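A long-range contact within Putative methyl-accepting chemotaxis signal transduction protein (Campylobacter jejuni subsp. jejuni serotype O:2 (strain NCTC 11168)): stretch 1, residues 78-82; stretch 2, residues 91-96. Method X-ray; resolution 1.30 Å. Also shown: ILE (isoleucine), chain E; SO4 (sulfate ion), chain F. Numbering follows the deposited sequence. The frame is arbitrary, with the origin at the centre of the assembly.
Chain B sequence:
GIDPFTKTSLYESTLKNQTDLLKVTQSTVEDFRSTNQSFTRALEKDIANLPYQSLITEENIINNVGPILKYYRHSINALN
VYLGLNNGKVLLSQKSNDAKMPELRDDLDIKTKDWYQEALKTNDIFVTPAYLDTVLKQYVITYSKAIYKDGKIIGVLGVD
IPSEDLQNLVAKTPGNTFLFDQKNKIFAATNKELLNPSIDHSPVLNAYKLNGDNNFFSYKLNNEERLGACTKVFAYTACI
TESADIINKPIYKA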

# COMPACT_ATOMS: atom_id res chain seq x y z
N ALA B 78 -3.00 5.59 -12.08
CA ALA B 78 -2.45 4.63 -13.04
C ALA B 78 -1.88 5.36 -14.26
O ALA B 78 -2.28 6.49 -14.56
N LEU B 79 -0.98 4.71 -15.00
CA LEU B 79 -0.40 5.36 -16.18
C LEU B 79 -1.37 5.32 -17.36
O LEU B 79 -1.61 6.33 -18.01
N ASN B 80 -1.92 4.14 -17.65
CA ASN B 80 -2.88 3.94 -18.72
C ASN B 80 -3.97 3.02 -18.19
O ASN B 80 -3.68 2.06 -17.47
N VAL B 81 -5.21 3.31 -18.55
CA VAL B 81 -6.33 2.41 -18.27
C VAL B 81 -7.12 2.32 -19.57
O VAL B 81 -7.43 3.36 -20.16
N TYR B 82 -7.43 1.11 -20.03
CA TYR B 82 -7.94 0.96 -21.38
C TYR B 82 -8.81 -0.26 -21.58
O TYR B 82 -8.72 -1.24 -20.82
N LEU B 91 -9.89 1.78 -26.42
CA LEU B 91 -10.32 2.99 -25.77
C LEU B 91 -9.32 3.26 -24.65
O LEU B 91 -9.25 2.51 -23.68
N LEU B 92 -8.55 4.34 -24.80
CA LEU B 92 -7.38 4.60 -23.96
C LEU B 92 -7.52 5.85 -23.11
O LEU B 92 -7.70 6.95 -23.64
N SER B 93 -7.44 5.68 -21.79
CA SER B 93 -7.37 6.78 -20.84
C SER B 93 -5.92 6.93 -20.35
O SER B 93 -5.36 5.98 -19.78
N GLN B 94 -5.33 8.10 -20.59
CA GLN B 94 -3.99 8.42 -20.10
C GLN B 94 -3.84 9.94 -19.91
O GLN B 94 -4.66 10.70 -20.42
N LYS B 95 -2.80 10.36 -19.19
CA LYS B 95 -2.44 11.79 -19.05
C LYS B 95 -2.35 12.49 -20.40
O LYS B 95 -1.59 12.06 -21.27
N SER B 96 -3.13 13.56 -20.55
CA SER B 96 -3.15 14.43 -21.73
C SER B 96 -4.35 15.37 -21.67
O SER B 96 -5.28 15.23 -22.46

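The two stretches form an antiparallel pair of neighbouring β-strands, held in register by backbone hydrogen bonds at Val81 and Ser93 and tied on one face by a side-chain hydrogen bond between Asn80 and Gln94. The evidence for the pairing is consistent: the axes of the two strands approach to 4.7 Å, their N-to-C directions differ by 156°, and 288 Å² of surface is buried between the stretches, both sides summed. Val81 N donates to Ser93 O at 2.9 Å with an N-H...O angle of 167°, and Ser93 N returns a bond to Val81 O at 2.8 Å and 158°. This reciprocal pair fixes the register and places Tyr82 opposite Leu92, a non-hydrogen-bonded pair with a CA-CA distance of 4.5 Å. There the backbones can come close enough for a CA-H...O contact beside the pair, Tyr82 CA to Leu91 O at 3.1 Å; a similar contact joins Asn80 CA to Ser93 O at 3.4 Å.

Because the strands lie side by side, their side chains rise from the sheet rather than pointing straight across at the partner strand. Asn80, Tyr82, Leu92 and Gln94 share one face. Asn80, with chi1 in m (-65°), brings its end nearer to the other strand, and Gln94, with chi1 in p (61°) and chi2 in t (173°), carries its amide to meet it. Gln94 NE2 donates to Asn80 OD1 at 2.7 Å, with an N-H...O angle of 157°; Asn80 ND2 is satisfied elsewhere in the structure. The same carbonyl oxygen, Asn80 OD1, also lies 3.9 Å from Leu92 CD1, so the polar link borders an apolar patch.

Leu92 adopts the t, p rotamer (chi1 175°, chi2 60°), and its end also comes nearer to the first stretch. Its CD1 packs 4.0 Å from Tyr82 CD1, approaching the aromatic ring obliquely. Tyr82 has chi1 in p (46°) and chi2 at -87°, and its end leads away from the second stretch and meets the bound isoleucine. The ligand's CD1 lies over one face of the ring, while Tyr82 OH comes within 3.5 Å of the ligand CA. The tyrosine therefore contacts both the neighbouring strand and the bound amino acid.

Val81 and Ser93, both with chi1 in t (177° and -179°), lie on the other face. Their side chains supply no hydrogen bond across the pair, so the cross-strand hydrogen bonding at this position is wholly backbone; Ser93 OG is bonded elsewhere in the structure.

Beyond Asn80 and Gln94, a water replaces direct backbone pairing. Leu79 O and Lys95 N are 4.4 Å apart, and water 1 bridges them, donating to Leu79 O at 2.6 Å and accepting from Lys95 N at 2.8 Å. The all-t side chain of Lys95 leads away from the contact. Ser96 makes no contact with the first stretch; its N donates to sulfate O4 at 3.0 Å.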

# COMPACT_ATOMS: atom_id res chain seq x y z
CB ALA B 78 -3.52 3.62 -13.48
CB LEU B 79 0.92 4.70 -16.55
CG LEU B 79 1.70 5.48 -17.61
CD1 LEU B 79 2.22 6.78 -17.00
CD2 LEU B 79 2.83 4.62 -18.17
CB ASN B 80 -2.25 3.20 -19.91
CG ASN B 80 -1.14 3.98 -20.60
OD1 ASN B 80 -1.31 5.14 -20.99
ND2 ASN B 80 -0.02 3.32 -20.80
CB VAL B 81 -7.20 2.93 -17.11
CG1 VAL B 81 -8.40 2.03 -16.90
CG2 VAL B 81 -6.39 3.04 -15.84
CB TYR B 82 -6.79 0.95 -22.40
CG TYR B 82 -5.63 0.07 -22.03
CD1 TYR B 82 -4.60 0.56 -21.24
CD2 TYR B 82 -5.54 -1.25 -22.50
CE1 TYR B 82 -3.52 -0.24 -20.90
CE2 TYR B 82 -4.46 -2.05 -22.17
CZ TYR B 82 -3.45 -1.54 -21.37
OH TYR B 82 -2.38 -2.35 -21.06
CB LEU B 91 -11.72 2.82 -25.22
CG LEU B 91 -12.31 4.07 -24.55
CD1 LEU B 91 -12.48 5.20 -25.57
CD2 LEU B 91 -13.63 3.75 -23.89
CB LEU B 92 -6.13 4.71 -24.84
CG LEU B 92 -4.81 5.09 -24.15
CD1 LEU B 92 -4.43 4.09 -23.05
CD2 LEU B 92 -3.71 5.22 -25.18
CB SER B 93 -8.32 6.56 -19.67
OG SER B 93 -8.28 7.65 -18.77
CB GLN B 94 -2.92 7.87 -21.05
CG GLN B 94 -2.99 8.43 -22.45
CD GLN B 94 -1.81 8.02 -23.35
OE1 GLN B 94 -1.55 8.67 -24.35
NE2 GLN B 94 -1.12 6.95 -23.00
CB LYS B 95 -1.10 11.95 -18.30
CG LYS B 95 -0.53 13.38 -18.25
CD LYS B 95 0.91 13.43 -17.70
CE LYS B 95 1.43 14.86 -17.54
NZ LYS B 95 2.83 14.93 -17.03
CB SER B 96 -3.23 13.64 -23.04
OG SER B 96 -4.21 12.62 -22.99
N ILE E . 0.79 -0.77 -22.37
CA ILE E . -0.05 -1.31 -23.43
C ILE E . 0.86 -1.80 -24.55
O ILE E . 0.48 -2.66 -25.33
CB ILE E . -1.07 -0.26 -23.94
CG1 ILE E . -2.15 -0.94 -24.78
CG2 ILE E . -0.39 0.87 -24.70
CD1 ILE E . -3.34 -0.06 -25.10
OXT ILE E . 2.01 -1.36 -24.66
S SO4 F . -5.30 13.95 -16.84
O1 SO4 F . -6.60 13.31 -16.94
O2 SO4 F . -5.43 15.17 -16.04
O3 SO4 F . -4.35 13.04 -16.20
O4 SO4 F . -4.83 14.30 -18.18
O HOH W 1 -0.96 8.88 -17.77